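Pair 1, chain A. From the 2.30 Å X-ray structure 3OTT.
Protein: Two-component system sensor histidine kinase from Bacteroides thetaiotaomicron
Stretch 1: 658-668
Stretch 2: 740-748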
# COMPACT_ATOMS: atom_id res chain seq x y z
N ASN A 658 -19.93 25.31 12.25
CA ASN A 658 -18.48 25.19 12.37
C ASN A 658 -17.84 25.76 11.14
O ASN A 658 -17.90 25.16 10.04
CB ASN A 658 -18.00 23.75 12.58
CG ASN A 658 -16.52 23.70 13.12
OD1 ASN A 658 -15.77 24.67 12.97
ND2 ASN A 658 -16.14 22.63 13.75
N ILE A 659 -17.19 26.90 11.37
CA ILE A 659 -16.60 27.72 10.32
C ILE A 659 -15.57 26.93 9.51
O ILE A 659 -15.41 27.18 8.31
CB ILE A 659 -15.99 29.03 10.92
CG1 ILE A 659 -15.68 30.06 9.82
CG2 ILE A 659 -14.69 28.76 11.75
CD1 ILE A 659 -16.90 30.54 9.07
N ARG A 660 -14.89 25.97 10.14
CA ARG A 660 -13.88 25.20 9.42
C ARG A 660 -14.48 24.32 8.31
O ARG A 660 -13.79 24.03 7.36
CB ARG A 660 -13.09 24.38 10.42
CG ARG A 660 -11.88 23.56 9.85
CD ARG A 660 -11.42 22.51 10.88
NE ARG A 660 -10.35 21.68 10.33
CZ ARG A 660 -9.69 20.73 10.99
NH1 ARG A 660 -9.98 20.45 12.25
NH2 ARG A 660 -8.73 20.08 10.37
N TYR A 661 -15.77 23.94 8.44
CA TYR A 661 -16.43 22.97 7.56
C TYR A 661 -17.60 23.52 6.77
O TYR A 661 -18.53 22.76 6.41
CB TYR A 661 -16.88 21.75 8.39
CG TYR A 661 -15.68 20.97 8.93
CD1 TYR A 661 -14.81 20.26 8.06
CD2 TYR A 661 -15.38 21.00 10.29
CE1 TYR A 661 -13.70 19.60 8.56
CE2 TYR A 661 -14.27 20.35 10.81
CZ TYR A 661 -13.44 19.65 9.95
OH TYR A 661 -12.35 19.04 10.51
N THR A 662 -17.61 24.84 6.56
CA THR A 662 -18.73 25.46 5.89
C THR A 662 -18.24 26.22 4.72
O THR A 662 -17.26 26.95 4.82
CB THR A 662 -19.48 26.47 6.79
OG1 THR A 662 -19.48 26.00 8.13
CG2 THR A 662 -20.92 26.51 6.37
N ASN A 663 -18.96 26.07 3.61
CA ASN A 663 -18.77 26.81 2.38
C ASN A 663 -19.74 28.02 2.32
O ASN A 663 -19.59 28.93 1.49
CB ASN A 663 -19.05 25.84 1.20
CG ASN A 663 -18.13 24.56 1.21
OD1 ASN A 663 -18.62 23.42 0.99
ND2 ASN A 663 -16.82 24.74 1.44
N SER A 664 -20.76 28.01 3.19
CA SER A 664 -21.88 28.96 3.10
C SER A 664 -22.43 29.25 4.48
O SER A 664 -22.88 28.35 5.19
CB SER A 664 -23.01 28.40 2.26
OG SER A 664 -22.72 28.54 0.88
N ILE A 665 -22.40 30.52 4.83
CA ILE A 665 -23.00 30.95 6.07
C ILE A 665 -24.18 31.94 5.88
O ILE A 665 -24.14 32.82 4.98
CB ILE A 665 -21.92 31.47 7.06
CG1 ILE A 665 -22.45 31.47 8.47
CG2 ILE A 665 -21.32 32.80 6.67
CD1 ILE A 665 -21.36 31.67 9.48
N LYS A 666 -25.22 31.75 6.69
CA LYS A 666 -26.40 32.62 6.74
C LYS A 666 -26.48 33.35 8.07
O LYS A 666 -26.59 32.70 9.08
CB LYS A 666 -27.68 31.79 6.54
CG LYS A 666 -28.14 31.73 5.09
CD LYS A 666 -29.61 31.29 4.99
CE LYS A 666 -29.70 30.07 4.02
NZ LYS A 666 -31.04 29.36 3.89
N LEU A 667 -26.42 34.69 8.06
CA LEU A 667 -26.41 35.50 9.27
C LEU A 667 -27.58 36.49 9.34
O LEU A 667 -28.08 36.96 8.29
CB LEU A 667 -25.10 36.29 9.39
CG LEU A 667 -23.81 35.42 9.49
CD1 LEU A 667 -22.58 36.24 9.35
CD2 LEU A 667 -23.74 34.62 10.76
N LYS A 668 -27.99 36.83 10.56
CA LYS A 668 -28.97 37.88 10.72
C LYS A 668 -28.42 39.28 10.41
O LYS A 668 -27.18 39.51 10.37
CB LYS A 668 -29.57 37.80 12.13
CG LYS A 668 -30.36 36.50 12.38
CD LYS A 668 -30.69 36.36 13.84
CE LYS A 668 -31.25 34.98 14.16
NZ LYS A 668 -30.59 34.36 15.40
N HIS A 740 -9.30 29.98 -0.68
CA HIS A 740 -10.43 29.60 0.15
C HIS A 740 -11.60 30.55 -0.11
O HIS A 740 -11.43 31.76 -0.07
CB HIS A 740 -10.07 29.66 1.62
CG HIS A 740 -11.05 28.97 2.50
ND1 HIS A 740 -11.08 27.60 2.64
CD2 HIS A 740 -12.04 29.45 3.29
CE1 HIS A 740 -12.04 27.27 3.48
NE2 HIS A 740 -12.63 28.37 3.90
N ILE A 741 -12.77 29.96 -0.35
CA ILE A 741 -14.01 30.70 -0.65
C ILE A 741 -15.07 30.42 0.43
O ILE A 741 -15.28 29.28 0.80
CB ILE A 741 -14.52 30.29 -2.05
CG1 ILE A 741 -13.71 31.02 -3.12
CG2 ILE A 741 -16.01 30.52 -2.20
CD1 ILE A 741 -13.57 30.25 -4.41
N LEU A 742 -15.66 31.47 0.99
CA LEU A 742 -16.78 31.36 1.93
C LEU A 742 -17.90 32.21 1.43
O LEU A 742 -17.71 33.41 1.34
CB LEU A 742 -16.40 31.89 3.33
CG LEU A 742 -17.53 31.83 4.37
CD1 LEU A 742 -18.08 30.42 4.68
CD2 LEU A 742 -17.17 32.58 5.62
N ASN A 743 -19.07 31.65 1.08
CA ASN A 743 -20.23 32.53 0.73
C ASN A 743 -20.95 32.97 2.00
O ASN A 743 -21.25 32.15 2.87
CB ASN A 743 -21.22 31.86 -0.19
CG ASN A 743 -20.57 31.27 -1.41
OD1 ASN A 743 -20.10 31.99 -2.29
ND2 ASN A 743 -20.49 29.94 -1.46
N ILE A 744 -21.15 34.25 2.12
CA ILE A 744 -21.85 34.86 3.25
C ILE A 744 -23.19 35.49 2.85
O ILE A 744 -23.24 36.32 1.93
CB ILE A 744 -20.95 35.93 3.91
CG1 ILE A 744 -19.55 35.30 4.32
CG2 ILE A 744 -21.65 36.48 5.14
CD1 ILE A 744 -18.44 36.39 4.57
N ARG A 745 -24.28 35.11 3.52
CA ARG A 745 -25.54 35.77 3.31
C ARG A 745 -25.92 36.53 4.59
O ARG A 745 -25.99 35.93 5.69
CB ARG A 745 -26.62 34.78 2.90
CG ARG A 745 -27.92 35.45 2.53
CD ARG A 745 -29.05 34.45 2.21
NE ARG A 745 -30.28 35.15 1.79
CZ ARG A 745 -31.49 34.60 1.65
NH1 ARG A 745 -31.70 33.30 1.90
NH2 ARG A 745 -32.52 35.38 1.27
N ILE A 746 -26.11 37.85 4.47
CA ILE A 746 -26.66 38.63 5.57
C ILE A 746 -28.16 38.91 5.29
O ILE A 746 -28.48 39.54 4.26
CB ILE A 746 -25.95 40.00 5.70
CG1 ILE A 746 -24.42 39.81 5.79
CG2 ILE A 746 -26.54 40.80 6.88
CD1 ILE A 746 -23.90 39.77 7.12
N LEU A 747 -29.05 38.49 6.21
CA LEU A 747 -30.52 38.51 6.00
C LEU A 747 -31.03 39.89 6.34
O LEU A 747 -30.46 40.55 7.19
CB LEU A 747 -31.21 37.45 6.87
CG LEU A 747 -30.94 35.96 6.52
CD1 LEU A 747 -31.26 35.04 7.70
CD2 LEU A 747 -31.80 35.56 5.35
N PRO A 748 -32.09 40.35 5.68
CA PRO A 748 -32.68 41.66 6.05
C PRO A 748 -33.33 41.61 7.43
O PRO A 748 -33.69 40.53 7.87
CB PRO A 748 -33.76 41.87 4.98
CG PRO A 748 -34.12 40.45 4.53
CD PRO A 748 -32.81 39.71 4.57

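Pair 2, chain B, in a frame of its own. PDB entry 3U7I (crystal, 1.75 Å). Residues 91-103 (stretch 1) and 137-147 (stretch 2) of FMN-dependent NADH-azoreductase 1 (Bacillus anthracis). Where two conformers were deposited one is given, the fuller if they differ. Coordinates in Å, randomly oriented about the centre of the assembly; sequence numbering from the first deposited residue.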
# COMPACT_ATOMS: atom_id res chain seq x y z
N GLN B 91 -15.05 -10.65 -11.52
CA GLN B 91 -14.82 -9.63 -12.56
C GLN B 91 -13.35 -9.59 -12.99
O GLN B 91 -13.04 -9.60 -14.19
CB GLN B 91 -15.30 -8.25 -12.08
CG GLN B 91 -14.98 -7.10 -13.04
CD GLN B 91 -15.39 -5.73 -12.51
OE1 GLN B 91 -15.03 -5.34 -11.39
NE2 GLN B 91 -16.16 -5.00 -13.31
N PHE B 92 -12.44 -9.56 -12.02
CA PHE B 92 -11.00 -9.63 -12.31
C PHE B 92 -10.63 -10.87 -13.15
O PHE B 92 -9.91 -10.76 -14.15
CB PHE B 92 -10.18 -9.56 -11.00
CG PHE B 92 -8.69 -9.64 -11.22
CD1 PHE B 92 -7.97 -8.51 -11.57
CD2 PHE B 92 -8.03 -10.84 -11.10
CE1 PHE B 92 -6.60 -8.57 -11.78
CE2 PHE B 92 -6.66 -10.92 -11.33
CZ PHE B 92 -5.94 -9.79 -11.67
N LYS B 93 -11.11 -12.04 -12.76
CA LYS B 93 -10.77 -13.27 -13.48
C LYS B 93 -11.31 -13.30 -14.91
O LYS B 93 -10.80 -14.04 -15.75
CB LYS B 93 -11.22 -14.51 -12.70
CG LYS B 93 -10.43 -14.73 -11.41
CD LYS B 93 -10.85 -16.01 -10.67
CE LYS B 93 -10.53 -17.25 -11.48
NZ LYS B 93 -10.88 -18.49 -10.74
N SER B 94 -12.34 -12.51 -15.18
CA SER B 94 -13.04 -12.59 -16.47
C SER B 94 -12.32 -11.82 -17.57
O SER B 94 -12.60 -12.02 -18.75
CB SER B 94 -14.47 -12.06 -16.35
OG SER B 94 -14.47 -10.65 -16.22
N ALA B 95 -11.41 -10.93 -17.16
CA ALA B 95 -10.66 -10.06 -18.07
C ALA B 95 -9.30 -10.65 -18.48
O ALA B 95 -8.63 -11.28 -17.66
CB ALA B 95 -10.45 -8.70 -17.41
N ASN B 96 -8.90 -10.45 -19.73
CA ASN B 96 -7.54 -10.86 -20.12
C ASN B 96 -6.63 -9.67 -20.41
O ASN B 96 -5.46 -9.84 -20.75
CB ASN B 96 -7.54 -11.87 -21.27
CG ASN B 96 -7.80 -11.24 -22.60
OD1 ASN B 96 -8.69 -10.41 -22.74
ND2 ASN B 96 -7.00 -11.61 -23.60
N THR B 97 -7.18 -8.46 -20.28
CA THR B 97 -6.42 -7.22 -20.41
C THR B 97 -6.79 -6.29 -19.24
O THR B 97 -7.98 -6.05 -18.98
CB THR B 97 -6.68 -6.51 -21.77
OG1 THR B 97 -6.34 -7.39 -22.86
CG2 THR B 97 -5.88 -5.22 -21.89
N TYR B 98 -5.78 -5.79 -18.53
CA TYR B 98 -6.01 -4.95 -17.36
C TYR B 98 -5.38 -3.59 -17.57
O TYR B 98 -4.27 -3.49 -18.09
CB TYR B 98 -5.41 -5.59 -16.10
CG TYR B 98 -5.93 -6.98 -15.81
CD1 TYR B 98 -7.16 -7.17 -15.18
CD2 TYR B 98 -5.18 -8.11 -16.16
CE1 TYR B 98 -7.65 -8.45 -14.92
CE2 TYR B 98 -5.65 -9.39 -15.91
CZ TYR B 98 -6.89 -9.56 -15.28
OH TYR B 98 -7.37 -10.83 -15.02
N VAL B 99 -6.08 -2.53 -17.16
CA VAL B 99 -5.48 -1.19 -17.17
C VAL B 99 -5.60 -0.54 -15.80
O VAL B 99 -6.71 -0.24 -15.34
CB VAL B 99 -6.09 -0.26 -18.26
CG1 VAL B 99 -5.39 1.11 -18.27
CG2 VAL B 99 -5.99 -0.91 -19.64
N ILE B 100 -4.46 -0.32 -15.14
CA ILE B 100 -4.44 0.35 -13.83
C ILE B 100 -4.07 1.82 -13.97
O ILE B 100 -3.04 2.17 -14.55
CB ILE B 100 -3.48 -0.36 -12.83
CG1 ILE B 100 -3.99 -1.76 -12.50
CG2 ILE B 100 -3.29 0.50 -11.56
CD1 ILE B 100 -3.13 -2.55 -11.52
N VAL B 101 -4.93 2.69 -13.43
CA VAL B 101 -4.69 4.13 -13.43
C VAL B 101 -4.47 4.62 -11.99
O VAL B 101 -5.32 4.42 -11.12
CB VAL B 101 -5.87 4.90 -14.09
CG1 VAL B 101 -5.51 6.38 -14.33
CG2 VAL B 101 -6.30 4.21 -15.40
N LEU B 102 -3.34 5.25 -11.74
CA LEU B 102 -3.06 5.74 -10.39
C LEU B 102 -2.17 6.97 -10.39
O LEU B 102 -1.31 7.12 -11.27
CB LEU B 102 -2.40 4.66 -9.54
CG LEU B 102 -0.94 4.33 -9.87
CD1 LEU B 102 -0.25 3.63 -8.69
CD2 LEU B 102 -0.88 3.48 -11.14
N PRO B 103 -2.40 7.86 -9.41
CA PRO B 103 -1.41 8.86 -9.03
C PRO B 103 -0.45 8.23 -8.02
O PRO B 103 -0.89 7.49 -7.14
CB PRO B 103 -2.26 9.94 -8.35
CG PRO B 103 -3.40 9.21 -7.77
CD PRO B 103 -3.68 8.04 -8.69
N LEU B 137 -2.34 -18.87 -10.73
CA LEU B 137 -3.29 -19.66 -11.51
C LEU B 137 -3.72 -18.98 -12.81
O LEU B 137 -4.44 -19.58 -13.61
CB LEU B 137 -4.51 -20.01 -10.67
CG LEU B 137 -4.24 -20.92 -9.47
CD1 LEU B 137 -5.54 -21.29 -8.81
CD2 LEU B 137 -3.48 -22.16 -9.93
N LEU B 138 -3.31 -17.73 -13.01
CA LEU B 138 -3.69 -17.00 -14.22
C LEU B 138 -2.53 -16.92 -15.20
O LEU B 138 -2.15 -15.83 -15.65
CB LEU B 138 -4.17 -15.59 -13.86
CG LEU B 138 -5.31 -15.50 -12.84
CD1 LEU B 138 -5.67 -14.05 -12.58
CD2 LEU B 138 -6.54 -16.29 -13.29
N LYS B 139 -1.96 -18.07 -15.54
CA LYS B 139 -0.82 -18.13 -16.45
C LYS B 139 -1.29 -18.42 -17.87
O LYS B 139 -0.86 -19.39 -18.49
CB LYS B 139 0.17 -19.20 -15.99
CG LYS B 139 0.49 -19.14 -14.50
CD LYS B 139 1.94 -19.48 -14.20
CE LYS B 139 2.26 -19.27 -12.72
NZ LYS B 139 3.55 -18.57 -12.49
N ASP B 140 -2.16 -17.56 -18.40
CA ASP B 140 -2.80 -17.80 -19.70
C ASP B 140 -2.69 -16.64 -20.70
O ASP B 140 -3.58 -16.46 -21.53
CB ASP B 140 -4.27 -18.20 -19.51
CG ASP B 140 -4.97 -17.38 -18.43
OD1 ASP B 140 -6.13 -17.70 -18.09
OD2 ASP B 140 -4.38 -16.41 -17.92
N GLY B 141 -1.61 -15.86 -20.61
CA GLY B 141 -1.35 -14.81 -21.59
C GLY B 141 -2.12 -13.50 -21.42
O GLY B 141 -2.37 -12.78 -22.40
N ARG B 142 -2.51 -13.19 -20.19
CA ARG B 142 -3.19 -11.93 -19.92
C ARG B 142 -2.19 -10.78 -19.99
O ARG B 142 -0.98 -10.99 -19.93
CB ARG B 142 -3.89 -11.98 -18.56
CG ARG B 142 -4.79 -13.19 -18.40
CD ARG B 142 -5.46 -13.27 -17.04
NE ARG B 142 -6.18 -14.53 -16.93
CZ ARG B 142 -7.42 -14.68 -16.48
NH1 ARG B 142 -7.96 -15.90 -16.44
NH2 ARG B 142 -8.13 -13.64 -16.08
N ARG B 143 -2.71 -9.56 -20.11
CA ARG B 143 -1.86 -8.39 -20.28
C ARG B 143 -2.22 -7.28 -19.29
O ARG B 143 -3.38 -7.10 -18.93
CB ARG B 143 -1.94 -7.83 -21.70
CG ARG B 143 -1.65 -8.83 -22.80
CD ARG B 143 -2.94 -9.49 -23.33
NE ARG B 143 -3.92 -8.51 -23.79
CZ ARG B 143 -3.96 -8.00 -25.02
NH1 ARG B 143 -3.08 -8.39 -25.94
NH2 ARG B 143 -4.89 -7.11 -25.34
N MSE B 144 -1.21 -6.54 -18.86
CA MSE B 144 -1.42 -5.46 -17.91
C MSE B 144 -0.70 -4.19 -18.36
O MSE B 144 0.47 -4.23 -18.77
CB MSE B 144 -0.95 -5.87 -16.50
CG MSE B 144 -0.72 -4.69 -15.54
SE MSE B 144 -2.34 -3.83 -14.80
CE MSE B 144 -3.05 -5.33 -13.76
N LEU B 145 -1.41 -3.07 -18.29
CA LEU B 145 -0.85 -1.75 -18.55
C LEU B 145 -1.10 -0.89 -17.33
O LEU B 145 -2.23 -0.79 -16.85
CB LEU B 145 -1.48 -1.11 -19.78
CG LEU B 145 -1.04 0.32 -20.09
CD1 LEU B 145 0.40 0.35 -20.62
CD2 LEU B 145 -2.00 0.97 -21.09
N VAL B 146 -0.05 -0.26 -16.82
CA VAL B 146 -0.20 0.65 -15.69
C VAL B 146 0.04 2.09 -16.16
O VAL B 146 1.03 2.36 -16.84
CB VAL B 146 0.80 0.31 -14.56
CG1 VAL B 146 0.71 1.34 -13.44
CG2 VAL B 146 0.54 -1.09 -14.03
N ILE B 147 -0.89 2.98 -15.85
CA ILE B 147 -0.74 4.40 -16.18
C ILE B 147 -0.51 5.17 -14.88
O ILE B 147 -1.43 5.36 -14.09
CB ILE B 147 -1.99 4.95 -16.92
CG1 ILE B 147 -2.11 4.30 -18.31
CG2 ILE B 147 -1.91 6.47 -17.04
CD1 ILE B 147 -3.40 4.63 -19.03
O HOH W 1 -10.38 -16.96 -15.31

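Parallel strands pair through a backbone pattern that is largely indifferent to sequence, and the two pairs compared here illustrate how much chemical freedom that leaves to the side chains. Fourteen central residues superpose with an RMSD of 0.7 Å. In pair 1 a short 3-10 turn, and in pair 2 the last part of a longer helix, precedes the first strand, and that strand lies parallel to a second one, with axes 21° apart in pair 1 and 13° apart in pair 2.

The shared hydrogen-bond ladder is staggered, as parallel pairing requires: one residue of the first strand gives its N and O to two different residues of the second. In pair 1, Ile A665 N donates to Asn A743 O at 2.8 Å, while Ile A665 O accepts from Arg A745 N at 2.7 Å. Tyr B98 occupies the position of Ile A665, and repeats the pattern: its N donates to Arg B143 O at 2.8 Å and its O accepts from Leu B145 N at 2.9 Å. The ladder opens identically, with Asn A743 N to Asn A663 O and Arg B143 N to Asn B96 O both at 2.8 Å.

Side chains alternate between the faces of each sheet, and here the solutions diverge. On the face carrying Ile A665 and Leu A667, pair 1 is aliphatic. Ile A665 CG2 lies 3.9 Å from Ile A744 CG1, and Leu A667 CD1 lies 4.3 Å from Ile A744 CG2. Pair 2 places Tyr B98 and Ile B100 at the matching positions, against selenomethionine Met B144, whose end comes nearer to the first strand: its CE is 3.3 Å from Tyr B98 CB and its SE 3.5 Å from Ile B100 CG1.

The other face differs in character. Lys A666 and Arg A745 are exposed neighbours, and the like charges of Lys A666 NZ and Arg A745 NH1 stand 4.5 Å apart. Their counterparts, Val B99 and Leu B145, are buried, with Val B99 CG1 4.4 Å from Leu B145 CD2. Two bridges earlier, on this same face, Ser A664 and Thr B97 overlay closely, yet only the threonine hydroxyl bonds across the strands, accepting from Arg B143 NE at 2.8 Å and from Arg B143 NH2 at 2.9 Å. Asn A743, at the arginine's position, instead turns ND2 to Asn A663 O in a weak bond of 3.2 Å.

The sharpest contrast lies where the turn meets the second strand. Leu A742 fills this place with hydrocarbon, its CD2 4.0 Å from Ile A659 CD1. Arg B142 takes the equivalent position and makes it polar: NH2 donates to Lys B93 O at 2.7 Å and to Tyr B98 OH at 3.1 Å, while a salt bridge from NE to Asp B140 OD2, 2.8 Å long, braces the guanidinium. A water also links Arg B142 NH1 to Lys B93 O. The same backbone thus accommodates either an apolar plug or a hydrogen-bonded arginine.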